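Local coordinates for protein epoxide hydrolase (Aspergillus niger, PDB 3G02) that probably hydrolyses epoxides to vicinal diols with an alpha/beta-hydrolase fold, here as an enantioselective variant obtained by directed evolution, at residues A[158-161]-A[162-165]; A[306-309]-A[310-314]; A[259-262]-A[263-267]; A[313-316]-A[317-321]; A[148-151]-A[152-155]. The protein carries 9 engineered substitutions. One frame throughout, in Å; residues are numbered along the deposited sequence. Where two conformers were deposited one is given.

Contacts 5 and 1 lie on the loop between strand 143-148 and helix 167-180, while contacts 2 and 4 overlap along 306-321, sharing His313 and Thr314. Contact 5 meets contact 2 where Ser307 OG stands 2.8 Å from Thr154 N, and contact 1 reaches it through Gly158 O and Arg310 NH1, 3.0 Å apart. A salt bridge of 2.9 Å, Asp164 OD1 to Arg316 NH2, ties contact 1 to contact 4. Contact 3, on helix 260-268, packs against contact 2, with Leu267 CD1 3.4 Å from Phe308 CZ. Contact 4 holds the predicted proton donor Tyr315, and its Trp318 side chain lies about 4 Å, between nearest atoms, from the predicted nucleophile Asp193.

Contact 1 (A[158-161]-A[162-165]); sequences GPPL and DKDF
The ring of Pro160 is the middle piece of this loop in the connection between strand 143-148 and helix 167-180 of the alpha/beta-hydrolase fold, touching Phe165, Asp162 and Lys163 with different atoms. Its CD approaches CD1 of Phe165 at 3.5 Å, and the two side chains cross at about a right angle. Pro159 adds its CB, which is 3.7 Å from Phe165 CB; a cis peptide bond precedes this proline. The two prolines therefore make an apolar patch against CB, CG and CD1 of Phe165, approaching the ring obliquely. Phe165 also packs on Asn170 and Val173 of helix 167-180.

Pro160 CB, in turn, lies 3.6 Å from Asp162 OD1. That carboxylate is brought to the proline by a chi1 of 64°, which sets CG between the backbone N and the carbonyl carbon. Lys163 brings up only the start of its chain, CG at 3.8 Å from Pro160 CB. Asp162 N is buried by the contact without a partner in the model. The two segments share no direct hydrogen bond; a water bridges them instead, donating to Pro160 O at 2.8 Å and to Lys163 O at 2.7 Å.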
loop_
_atom_site.group_PDB
_atom_site.type_symbol
_atom_site.label_atom_id
_atom_site.label_comp_id
_atom_site.label_asym_id
_atom_site.label_seq_id
_atom_site.Cartn_x
_atom_site.Cartn_y
_atom_site.Cartn_z
ATOM N N GLY A 158 0.886 -5.047 22.885
ATOM C CA GLY A 158 0.544 -3.677 22.562
ATOM C C GLY A 158 0.591 -3.378 21.074
ATOM O O GLY A 158 0.758 -4.288 20.255
ATOM N N PRO A 159 0.397 -2.100 20.715
ATOM C CA PRO A 159 0.099 -1.022 21.652
ATOM C C PRO A 159 -1.349 -1.138 22.167
ATOM O O PRO A 159 -2.084 -2.025 21.727
ATOM C CB PRO A 159 0.310 0.235 20.804
ATOM C CG PRO A 159 -0.012 -0.195 19.433
ATOM C CD PRO A 159 0.420 -1.624 19.320
ATOM N N PRO A 160 -1.755 -0.264 23.107
ATOM C CA PRO A 160 -3.100 -0.376 23.684
ATOM C C PRO A 160 -4.233 -0.361 22.658
ATOM O O PRO A 160 -4.088 0.190 21.562
ATOM C CB PRO A 160 -3.199 0.867 24.574
ATOM C CG PRO A 160 -1.796 1.188 24.922
ATOM C CD PRO A 160 -0.998 0.847 23.707
ATOM N N LEU A 161 -5.360 -0.956 23.035
ATOM C CA LEU A 161 -6.549 -0.963 22.189
ATOM C C LEU A 161 -7.410 0.281 22.384
ATOM O O LEU A 161 -8.187 0.642 21.498
ATOM C CB LEU A 161 -7.397 -2.205 22.470
ATOM C CG LEU A 161 -6.763 -3.582 22.265
ATOM C CD1 LEU A 161 -7.753 -4.667 22.655
ATOM C CD2 LEU A 161 -6.299 -3.774 20.823
ATOM N N ASP A 162 -7.266 0.927 23.539
ATOM C CA ASP A 162 -8.212 1.958 23.981
ATOM C C ASP A 162 -7.702 3.400 23.891
ATOM O O ASP A 162 -8.421 4.342 24.248
ATOM C CB ASP A 162 -8.699 1.648 25.408
ATOM C CG ASP A 162 -7.580 1.701 26.447
ATOM O OD1 ASP A 162 -6.395 1.519 26.092
ATOM O OD2 ASP A 162 -7.893 1.917 27.640
ATOM N N LYS A 163 -6.470 3.573 23.420
ATOM C CA LYS A 163 -5.875 4.899 23.265
ATOM C C LYS A 163 -4.813 4.882 22.176
ATOM O O LYS A 163 -4.249 3.829 21.868
ATOM C CB LYS A 163 -5.270 5.403 24.588
ATOM C CG LYS A 163 -4.222 4.473 25.205
ATOM C CD LYS A 163 -3.513 5.100 26.409
ATOM C CE LYS A 163 -2.245 5.841 25.991
ATOM N NZ LYS A 163 -1.364 6.159 27.155
ATOM N N ASP A 164 -4.561 6.052 21.598
ATOM C CA ASP A 164 -3.509 6.230 20.606
ATOM C C ASP A 164 -2.143 6.040 21.271
ATOM O O ASP A 164 -2.009 6.177 22.489
ATOM C CB ASP A 164 -3.635 7.616 19.965
ATOM C CG ASP A 164 -2.879 7.742 18.647
ATOM O OD1 ASP A 164 -2.463 6.721 18.057
ATOM O OD2 ASP A 164 -2.702 8.893 18.193
ATOM N N PHE A 165 -1.144 5.695 20.466
ATOM C CA PHE A 165 0.201 5.407 20.954
ATOM C C PHE A 165 1.161 5.880 19.875
ATOM O O PHE A 165 0.974 5.564 18.698
ATOM C CB PHE A 165 0.352 3.901 21.184
ATOM C CG PHE A 165 1.384 3.524 22.221
ATOM C CD1 PHE A 165 1.101 3.632 23.585
ATOM C CD2 PHE A 165 2.621 3.023 21.834
ATOM C CE1 PHE A 165 2.046 3.256 24.545
ATOM C CE2 PHE A 165 3.572 2.647 22.781
ATOM C CZ PHE A 165 3.287 2.762 24.137
HETATM O O HOH W 1 -2.521 2.245 20.548
#

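Contact 2 (A[306-309]-A[310-314]); sequences ESFP and RAIHT
Two torsions set the pairing of Phe308 with Ile312: in Phe308 CG is anti to the backbone N (chi1 179°), and in Ile312 a chi1 of 60° places CG1 between the backbone N and the carbonyl carbon and leaves CG2 anti to the carbonyl carbon. The side chains, four residues apart, meet where helix 307-311 runs out into Ile312. Ile312 CG2 stands over a face of the phenyl ring, 4.0 Å from its centroid and offset toward the rim, which qualifies as a CH-pi contact, while CD1 of the same isoleucine touches Phe308 CE2 at 3.7 Å. Helix 260-268 continues this apolar cluster, its Ile263 packing on Ile312, and Phe308 also meets His256 edge-to-face. The Ile312 side chain is about 4 Å, between nearest atoms, from that of the predicted proton donor Tyr315.

Glu306, with its positive phi, is the C-prime residue of the Schellman motif ending the helix before it. Ser307 O receives Ala311 N at 2.8 Å and, weakly, Arg310 N. Glu306 O is held by the arginine side chain: the Arg310 chain bends at chi3 so that NE donates to it at 3.0 Å, arriving well above the carbonyl plane. The guanidinium itself is fixed further by Ser156 O, which accepts from NH1, and Thr305 O, which accepts from NH2.

The backbone carbonyl of Arg310 is used by a side chain. His313 ND1 donates to Arg310 O over 2.9 Å, a nearly straight bond (162° at the hydrogen) lying close to the imidazole plane and in the carbonyl plane.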
loop_
_atom_site.group_PDB
_atom_site.type_symbol
_atom_site.label_atom_id
_atom_site.label_comp_id
_atom_site.label_asym_id
_atom_site.label_seq_id
_atom_site.Cartn_x
_atom_site.Cartn_y
_atom_site.Cartn_z
ATOM N N GLU A 306 1.818 -11.996 15.059
ATOM C CA GLU A 306 0.884 -10.965 14.579
ATOM C C GLU A 306 1.485 -9.565 14.717
ATOM O O GLU A 306 0.815 -8.627 15.157
ATOM C CB GLU A 306 -0.464 -11.059 15.310
ATOM C CG GLU A 306 -1.205 -12.371 15.067
ATOM C CD GLU A 306 -2.474 -12.509 15.893
ATOM O OE1 GLU A 306 -2.441 -12.221 17.111
ATOM O OE2 GLU A 306 -3.508 -12.917 15.322
ATOM N N SER A 307 2.755 -9.444 14.340
ATOM C CA SER A 307 3.501 -8.193 14.479
ATOM C C SER A 307 2.983 -7.080 13.588
ATOM O O SER A 307 2.808 -5.952 14.050
ATOM C CB SER A 307 4.981 -8.412 14.168
ATOM O OG SER A 307 5.625 -9.124 15.206
ATOM N N PHE A 308 2.738 -7.388 12.315
ATOM C CA PHE A 308 2.521 -6.322 11.353
ATOM C C PHE A 308 1.403 -5.334 11.729
ATOM O O PHE A 308 1.644 -4.125 11.740
ATOM C CB PHE A 308 2.326 -6.817 9.914
ATOM C CG PHE A 308 2.084 -5.693 8.965
ATOM C CD1 PHE A 308 3.159 -5.005 8.407
ATOM C CD2 PHE A 308 0.790 -5.252 8.709
ATOM C CE1 PHE A 308 2.947 -3.921 7.570
ATOM C CE2 PHE A 308 0.565 -4.163 7.875
ATOM C CZ PHE A 308 1.642 -3.501 7.300
ATOM N N PRO A 309 0.178 -5.834 12.004
ATOM C CA PRO A 309 -0.889 -4.870 12.292
ATOM C C PRO A 309 -0.673 -4.036 13.557
ATOM O O PRO A 309 -1.269 -2.961 13.686
ATOM C CB PRO A 309 -2.133 -5.755 12.437
ATOM C CG PRO A 309 -1.599 -7.104 12.793
ATOM C CD PRO A 309 -0.324 -7.224 12.021
ATOM N N ARG A 310 0.165 -4.526 14.470
ATOM C CA ARG A 310 0.424 -3.850 15.743
ATOM C C ARG A 310 1.617 -2.901 15.678
ATOM O O ARG A 310 1.652 -1.882 16.367
ATOM C CB ARG A 310 0.669 -4.888 16.845
ATOM C CG ARG A 310 -0.431 -5.937 16.974
ATOM C CD ARG A 310 -0.202 -6.861 18.163
ATOM N NE ARG A 310 0.963 -7.737 17.995
ATOM C CZ ARG A 310 2.039 -7.738 18.785
ATOM N NH1 ARG A 310 2.142 -6.886 19.804
ATOM N NH2 ARG A 310 3.024 -8.594 18.546
ATOM N N ALA A 311 2.599 -3.243 14.848
ATOM C CA ALA A 311 3.873 -2.532 14.818
ATOM C C ALA A 311 3.802 -1.209 14.071
ATOM O O ALA A 311 4.619 -0.313 14.298
ATOM C CB ALA A 311 4.931 -3.419 14.193
ATOM N N ILE A 312 2.837 -1.087 13.168
ATOM C CA ILE A 312 2.827 0.060 12.260
ATOM C C ILE A 312 2.201 1.333 12.841
ATOM O O ILE A 312 2.127 2.352 12.157
ATOM C CB ILE A 312 2.218 -0.303 10.884
ATOM C CG1 ILE A 312 0.770 -0.794 11.027
ATOM C CG2 ILE A 312 3.103 -1.347 10.177
ATOM C CD1 ILE A 312 0.048 -0.941 9.704
ATOM N N HIS A 313 1.810 1.287 14.116
ATOM C CA HIS A 313 1.166 2.438 14.764
ATOM C C HIS A 313 1.982 3.723 14.673
ATOM O O HIS A 313 1.419 4.814 14.590
ATOM C CB HIS A 313 0.799 2.134 16.231
ATOM C CG HIS A 313 1.978 1.901 17.131
ATOM N ND1 HIS A 313 2.590 0.671 17.255
ATOM C CD2 HIS A 313 2.635 2.732 17.976
ATOM C CE1 HIS A 313 3.584 0.761 18.122
ATOM N NE2 HIS A 313 3.631 2.000 18.576
ATOM N N THR A 314 3.305 3.589 14.673
ATOM C CA THR A 314 4.183 4.752 14.681
ATOM C C THR A 314 4.208 5.503 13.357
ATOM O O THR A 314 4.574 6.674 13.324
ATOM C CB THR A 314 5.626 4.364 15.016
ATOM O OG1 THR A 314 6.021 3.291 14.162
ATOM C CG2 THR A 314 5.735 3.927 16.474
#

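Contact 3 (A[259-262]-A[263-267]); sequences RPST and IGHVL
Thr262 and Val266, one turn apart on helix 260-268, meet tightly at the backbone: Val266 N donates to Thr262 O at 2.9 Å, and the CG2 methyl of Val266 also presses on that oxygen at 3.3 Å. The preceding bonds are regular i to i+4 helix bonds: Ile263 N to Arg259 O, at 3.1 Å and almost straight (177°), Gly264 N to Pro260 O and His265 N to Ser261 O. Arg259 is the N-cap residue and also the first to leave the preceding helix. Ile263 CG2, lodged between its own backbone N and carbonyl carbon (chi1 of CG1 is -170°), settles 3.4 Å from Arg259 O.

The side chains across the turn are much looser. Thr262 CG2 and Val266 CG2 remain 4.3 Å apart, and Ser261 OG comes only to 3.8 Å from His265 CD2. This looser side does not face open solvent, since its residues are buried against the second subunit. There Thr262 OG1 is hydrogen-bonded to Glu280 and Arg259 NE forms a salt bridge with it, while Ser261 OG bonds to Ile57 O, all of that subunit. Val266 packs on Val266 of the same neighbour.

Ile263 and Leu267 instead meet Trp277 and Phe308 within the chain. The backbone bonds thus run mostly along the helix, though Ser261 also bonds the second subunit through its backbone, while the hydroxyls of Thr262 and Ser261 and the Arg259 guanidinium are satisfied across the dimer interface.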
loop_
_atom_site.group_PDB
_atom_site.type_symbol
_atom_site.label_atom_id
_atom_site.label_comp_id
_atom_site.label_asym_id
_atom_site.label_seq_id
_atom_site.Cartn_x
_atom_site.Cartn_y
_atom_site.Cartn_z
ATOM N N ARG A 259 -3.633 4.336 6.363
ATOM C CA ARG A 259 -4.615 3.257 6.452
ATOM C C ARG A 259 -4.067 2.021 7.168
ATOM O O ARG A 259 -4.144 0.900 6.640
ATOM C CB ARG A 259 -5.160 2.897 5.063
ATOM C CG ARG A 259 -5.928 4.010 4.373
ATOM C CD ARG A 259 -7.254 4.341 5.071
ATOM N NE ARG A 259 -8.025 5.273 4.251
ATOM C CZ ARG A 259 -7.896 6.595 4.304
ATOM N NH1 ARG A 259 -7.039 7.147 5.156
ATOM N NH2 ARG A 259 -8.623 7.369 3.499
ATOM N N PRO A 260 -3.550 2.202 8.402
ATOM C CA PRO A 260 -2.961 1.057 9.099
ATOM C C PRO A 260 -3.941 -0.088 9.332
ATOM O O PRO A 260 -3.537 -1.248 9.293
ATOM C CB PRO A 260 -2.488 1.657 10.433
ATOM C CG PRO A 260 -3.291 2.910 10.600
ATOM C CD PRO A 260 -3.462 3.433 9.210
ATOM N N SER A 261 -5.210 0.223 9.574
ATOM C CA SER A 261 -6.177 -0.847 9.800
ATOM C C SER A 261 -6.380 -1.722 8.556
ATOM O O SER A 261 -6.362 -2.950 8.643
ATOM C CB SER A 261 -7.513 -0.302 10.299
ATOM O OG SER A 261 -8.356 -1.388 10.630
ATOM N N THR A 262 -6.554 -1.083 7.401
ATOM C CA THR A 262 -6.729 -1.812 6.151
ATOM C C THR A 262 -5.512 -2.681 5.837
ATOM O O THR A 262 -5.639 -3.887 5.640
ATOM C CB THR A 262 -7.027 -0.858 4.985
ATOM O OG1 THR A 262 -8.255 -0.182 5.254
ATOM C CG2 THR A 262 -7.153 -1.618 3.670
ATOM N N ILE A 263 -4.328 -2.078 5.815
ATOM C CA ILE A 263 -3.144 -2.848 5.445
ATOM C C ILE A 263 -2.830 -3.926 6.495
ATOM O O ILE A 263 -2.380 -5.013 6.142
ATOM C CB ILE A 263 -1.928 -1.940 5.075
ATOM C CG1 ILE A 263 -0.782 -2.759 4.455
ATOM C CG2 ILE A 263 -1.447 -1.123 6.271
ATOM C CD1 ILE A 263 -1.145 -3.515 3.170
ATOM N N GLY A 264 -3.111 -3.637 7.765
ATOM C CA GLY A 264 -2.973 -4.637 8.823
ATOM C C GLY A 264 -3.811 -5.869 8.545
ATOM O O GLY A 264 -3.337 -6.995 8.679
ATOM N N HIS A 265 -5.061 -5.660 8.138
ATOM C CA HIS A 265 -5.941 -6.776 7.796
ATOM C C HIS A 265 -5.497 -7.496 6.528
ATOM O O HIS A 265 -5.497 -8.724 6.475
ATOM C CB HIS A 265 -7.386 -6.306 7.668
ATOM C CG HIS A 265 -8.075 -6.124 8.984
ATOM N ND1 HIS A 265 -8.432 -7.186 9.786
ATOM C CD2 HIS A 265 -8.471 -5.008 9.638
ATOM C CE1 HIS A 265 -9.021 -6.732 10.878
ATOM N NE2 HIS A 265 -9.055 -5.414 10.814
ATOM N N VAL A 266 -5.107 -6.721 5.517
ATOM C CA VAL A 266 -4.607 -7.276 4.261
ATOM C C VAL A 266 -3.439 -8.259 4.487
ATOM O O VAL A 266 -3.464 -9.393 4.007
ATOM C CB VAL A 266 -4.217 -6.141 3.270
ATOM C CG1 VAL A 266 -3.385 -6.666 2.105
ATOM C CG2 VAL A 266 -5.464 -5.442 2.760
ATOM N N LEU A 267 -2.417 -7.830 5.221
ATOM C CA LEU A 267 -1.234 -8.675 5.418
ATOM C C LEU A 267 -1.418 -9.787 6.449
ATOM O O LEU A 267 -0.676 -10.778 6.438
ATOM C CB LEU A 267 -0.009 -7.824 5.757
ATOM C CG LEU A 267 0.341 -6.739 4.735
ATOM C CD1 LEU A 267 1.661 -6.153 5.118
ATOM C CD2 LEU A 267 0.386 -7.263 3.301
#

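Contact 4 (A[313-316]-A[317-321]); sequences HTYR and EWVPT. Engineered in segment 317-321: Trp318 (natural residue Thr), Val319 (natural residue Thr). With FMT (formic acid), chain C.
The predicted proton donor Tyr315 and the engineered Trp318 lie side by side on helix 315-318, pointing the same way, yet their rings are turned almost perpendicular. The planes meet at 88° with centroids 5.6 Å apart, so the edge of the indole faces the phenol ring in an offset edge-to-face pair. Trp318 CZ3 and CE3 both come 3.9 Å from Tyr315 CE2. Trp318 reaches there because CG is anti to its backbone N (chi1 -170°). Val319, also engineered, has its CG2 near the edge of the phenol in the conformer given, 4.0 Å from Tyr315 CD2.

In the backbone, Thr314 O accepts from both Glu317 N and Trp318 N, and Val319 N donates to Tyr315 O at 2.9 Å. Arg316 forms salt bridges with Asp164 through NH2 and with Glu47 of the second subunit through NH1.

Tyr315 OH donates to O2 of a formic acid, probably from the crystallisation liquor, at 2.6 Å, while Trp318 CZ3 lies 3.5 Å from its carbon. Tyr252 OH also bonds to it. Two tyrosine hydroxyls bonded to one small molecule are consistent with the family mechanism, in which a tyrosine pair polarises the epoxide oxygen; the engineered indole, about 4 Å from the predicted nucleophile Asp193, probably lines that pocket.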
loop_
_atom_site.group_PDB
_atom_site.type_symbol
_atom_site.label_atom_id
_atom_site.label_comp_id
_atom_site.label_asym_id
_atom_site.label_seq_id
_atom_site.Cartn_x
_atom_site.Cartn_y
_atom_site.Cartn_z
ATOM N N HIS A 313 1.810 1.287 14.116
ATOM C CA HIS A 313 1.166 2.438 14.764
ATOM C C HIS A 313 1.982 3.723 14.673
ATOM O O HIS A 313 1.419 4.814 14.590
ATOM C CB HIS A 313 0.799 2.134 16.231
ATOM C CG HIS A 313 1.978 1.901 17.131
ATOM N ND1 HIS A 313 2.590 0.671 17.255
ATOM C CD2 HIS A 313 2.635 2.732 17.976
ATOM C CE1 HIS A 313 3.584 0.761 18.122
ATOM N NE2 HIS A 313 3.631 2.000 18.576
ATOM N N THR A 314 3.305 3.589 14.673
ATOM C CA THR A 314 4.183 4.752 14.681
ATOM C C THR A 314 4.208 5.503 13.357
ATOM O O THR A 314 4.574 6.674 13.324
ATOM C CB THR A 314 5.626 4.364 15.016
ATOM O OG1 THR A 314 6.021 3.291 14.162
ATOM C CG2 THR A 314 5.735 3.927 16.474
ATOM N N TYR A 315 3.829 4.839 12.268
ATOM C CA TYR A 315 3.961 5.458 10.950
ATOM C C TYR A 315 3.183 6.759 10.782
ATOM O O TYR A 315 3.656 7.676 10.124
ATOM C CB TYR A 315 3.607 4.473 9.838
ATOM C CG TYR A 315 4.752 3.556 9.493
ATOM C CD1 TYR A 315 5.032 2.441 10.280
ATOM C CD2 TYR A 315 5.567 3.812 8.390
ATOM C CE1 TYR A 315 6.091 1.595 9.970
ATOM C CE2 TYR A 315 6.630 2.977 8.072
ATOM C CZ TYR A 315 6.886 1.873 8.868
ATOM O OH TYR A 315 7.934 1.033 8.565
ATOM N N ARG A 316 2.001 6.843 11.383
ATOM C CA ARG A 316 1.202 8.068 11.264
ATOM C C ARG A 316 1.879 9.279 11.912
ATOM O O ARG A 316 1.545 10.417 11.584
ATOM C CB ARG A 316 -0.221 7.870 11.784
ATOM C CG ARG A 316 -0.328 7.351 13.201
ATOM C CD ARG A 316 -1.778 7.087 13.504
ATOM N NE ARG A 316 -2.013 6.401 14.771
ATOM C CZ ARG A 316 -2.058 5.079 14.920
ATOM N NH1 ARG A 316 -1.846 4.275 13.883
ATOM N NH2 ARG A 316 -2.307 4.558 16.112
ATOM N N GLU A 317 2.834 9.028 12.807
ATOM C CA GLU A 317 3.678 10.092 13.368
ATOM C C GLU A 317 5.051 10.170 12.694
ATOM O O GLU A 317 5.627 11.253 12.573
ATOM C CB GLU A 317 3.868 9.902 14.872
ATOM C CG GLU A 317 2.606 10.077 15.695
ATOM C CD GLU A 317 2.887 10.257 17.175
ATOM O OE1 GLU A 317 4.033 9.995 17.604
ATOM O OE2 GLU A 317 1.956 10.664 17.904
ATOM N N TRP A 318 5.578 9.024 12.266
ATOM C CA TRP A 318 6.945 8.954 11.738
ATOM C C TRP A 318 7.086 9.488 10.309
ATOM O O TRP A 318 8.098 10.111 9.980
ATOM C CB TRP A 318 7.477 7.520 11.842
ATOM C CG TRP A 318 8.949 7.351 11.543
ATOM C CD1 TRP A 318 10.002 7.929 12.205
ATOM C CD2 TRP A 318 9.523 6.523 10.526
ATOM N NE1 TRP A 318 11.192 7.518 11.653
ATOM C CE2 TRP A 318 10.928 6.656 10.621
ATOM C CE3 TRP A 318 8.987 5.683 9.538
ATOM C CZ2 TRP A 318 11.803 5.981 9.765
ATOM C CZ3 TRP A 318 9.858 5.017 8.687
ATOM C CH2 TRP A 318 11.254 5.169 8.810
ATOM N N VAL A 319 6.075 9.233 9.480
ATOM C CA VAL A 319 6.069 9.690 8.089
ATOM C C VAL A 319 6.155 11.232 7.970
ATOM O O VAL A 319 6.982 11.734 7.202
ATOM C CB VAL A 319 4.879 9.076 7.288
ATOM C CG1 VAL A 319 4.701 9.759 5.942
ATOM C CG2 VAL A 319 5.091 7.579 7.092
ATOM N N PRO A 320 5.330 11.981 8.741
ATOM C CA PRO A 320 5.449 13.456 8.768
ATOM C C PRO A 320 6.850 13.984 9.108
ATOM O O PRO A 320 7.240 15.034 8.592
ATOM C CB PRO A 320 4.461 13.870 9.864
ATOM C CG PRO A 320 3.454 12.789 9.885
ATOM C CD PRO A 320 4.230 11.535 9.624
ATOM N N THR A 321 7.594 13.262 9.949
ATOM C CA THR A 321 8.948 13.675 10.339
ATOM C C THR A 321 9.949 13.466 9.204
ATOM O O THR A 321 11.002 14.109 9.161
ATOM C CB THR A 321 9.452 12.947 11.616
ATOM O OG1 THR A 321 9.742 11.573 11.321
ATOM C CG2 THR A 321 8.427 13.036 12.744
HETATM C C FMT C . 10.808 1.809 7.687
HETATM O O1 FMT C . 11.911 2.112 7.244
HETATM O O2 FMT C . 9.783 1.898 7.009
#

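Contact 5 (A[148-151]-A[152-155]); sequences PSLP and GYTF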
loop_
_atom_site.group_PDB
_atom_site.type_symbol
_atom_site.label_atom_id
_atom_site.label_comp_id
_atom_site.label_asym_id
_atom_site.label_seq_id
_atom_site.Cartn_x
_atom_site.Cartn_y
_atom_site.Cartn_z
ATOM N N PRO A 148 15.526 -4.409 23.214
ATOM C CA PRO A 148 14.097 -4.551 23.437
ATOM C C PRO A 148 13.306 -4.791 22.162
ATOM O O PRO A 148 13.700 -4.349 21.076
ATOM C CB PRO A 148 13.704 -3.202 24.045
ATOM C CG PRO A 148 14.665 -2.242 23.498
ATOM C CD PRO A 148 15.955 -3.000 23.261
ATOM N N SER A 149 12.187 -5.489 22.308
ATOM C CA SER A 149 11.182 -5.506 21.264
ATOM C C SER A 149 10.287 -4.312 21.532
ATOM O O SER A 149 9.665 -4.213 22.596
ATOM C CB SER A 149 10.378 -6.800 21.300
ATOM O OG SER A 149 11.167 -7.900 20.883
ATOM N N LEU A 150 10.243 -3.384 20.586
ATOM C CA LEU A 150 9.418 -2.197 20.745
ATOM C C LEU A 150 7.953 -2.607 20.843
ATOM O O LEU A 150 7.561 -3.650 20.316
ATOM C CB LEU A 150 9.631 -1.224 19.576
ATOM C CG LEU A 150 10.999 -0.545 19.444
ATOM C CD1 LEU A 150 11.058 0.286 18.178
ATOM C CD2 LEU A 150 11.320 0.332 20.659
ATOM N N PRO A 151 7.137 -1.805 21.550
ATOM C CA PRO A 151 5.697 -2.058 21.586
ATOM C C PRO A 151 5.142 -2.409 20.203
ATOM O O PRO A 151 5.439 -1.717 19.217
ATOM C CB PRO A 151 5.135 -0.729 22.078
ATOM C CG PRO A 151 6.204 -0.227 23.019
ATOM C CD PRO A 151 7.512 -0.635 22.367
ATOM N N GLY A 152 4.372 -3.491 20.142
ATOM C CA GLY A 152 3.751 -3.934 18.898
ATOM C C GLY A 152 4.555 -4.909 18.053
ATOM O O GLY A 152 4.050 -5.398 17.042
ATOM N N TYR A 153 5.793 -5.207 18.453
ATOM C CA TYR A 153 6.637 -6.122 17.681
ATOM C C TYR A 153 6.907 -7.440 18.396
ATOM O O TYR A 153 7.246 -7.455 19.586
ATOM C CB TYR A 153 7.997 -5.511 17.395
ATOM C CG TYR A 153 8.055 -4.317 16.473
ATOM C CD1 TYR A 153 7.842 -3.024 16.959
ATOM C CD2 TYR A 153 8.403 -4.467 15.128
ATOM C CE1 TYR A 153 7.945 -1.909 16.127
ATOM C CE2 TYR A 153 8.506 -3.357 14.283
ATOM C CZ TYR A 153 8.275 -2.084 14.787
ATOM O OH TYR A 153 8.391 -0.982 13.965
ATOM N N THR A 154 6.814 -8.523 17.628
ATOM C CA THR A 154 7.140 -9.881 18.066
ATOM C C THR A 154 6.573 -10.219 19.449
ATOM O O THR A 154 5.351 -10.219 19.625
ATOM C CB THR A 154 8.661 -10.240 17.878
ATOM O OG1 THR A 154 9.471 -9.583 18.862
ATOM C CG2 THR A 154 9.141 -9.837 16.480
ATOM N N PHE A 155 7.443 -10.467 20.424
ATOM C CA PHE A 155 6.998 -10.961 21.727
ATOM C C PHE A 155 6.618 -9.865 22.718
ATOM O O PHE A 155 6.209 -10.155 23.846
ATOM C CB PHE A 155 8.017 -11.960 22.284
ATOM C CG PHE A 155 8.356 -13.036 21.299
ATOM C CD1 PHE A 155 7.415 -14.010 20.984
ATOM C CD2 PHE A 155 9.577 -13.038 20.631
ATOM C CE1 PHE A 155 7.697 -14.994 20.048
ATOM C CE2 PHE A 155 9.868 -14.020 19.685
ATOM C CZ PHE A 155 8.928 -14.995 19.395
#
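Leu150 O and Tyr153 N, 3.0 Å apart and hydrogen-bonded with an angle of 151°, close a type II beta turn over Pro151 and Gly152. Pro151 supplies the extended first corner, and Gly152 takes the positive phi of 90° that the second corner of this turn type requires. A CB on Gly152 would run into Pro151 O, so the absence of a side chain is part of the geometry. After the turn Thr154 also has a positive phi.

The Tyr153 ring folds back against the residues that open the turn. Its CG is anti to the carbonyl carbon (chi1 -67°), which lays CD1 beside Leu150 CB at 3.6 Å. CD1 is also 3.4 Å from Leu150 O, which stands at the ring edge and in its plane, and Pro151 O lies near the same carbon at 3.5 Å. Both carbonyl oxygens thus gather near CD1.

This turn follows strand 143-148 of the alpha/beta-hydrolase sheet, and the sequence from Gly152 to Ser156 is consistent with the G-X-Sm-X-S/T motif of epoxide hydrolases (Sm, a small residue). Tyr153 meets His116 edge-to-face and packs on Trp118, within the His-Gly-X-Pro sequence that in this family usually contributes to the oxyanion hole. Its side chain is about 5 Å from that of Tyr315, between nearest atoms.

Ser149 CB touches Tyr153 O at 3.6 Å, and Ser149 OG stands 3.1 Å from Thr154 OG1. The serine hydroxyl is hydrogen-bonded to His98 ND1, while Thr154 OG1 donates weakly to Tyr153 O at 3.2 Å.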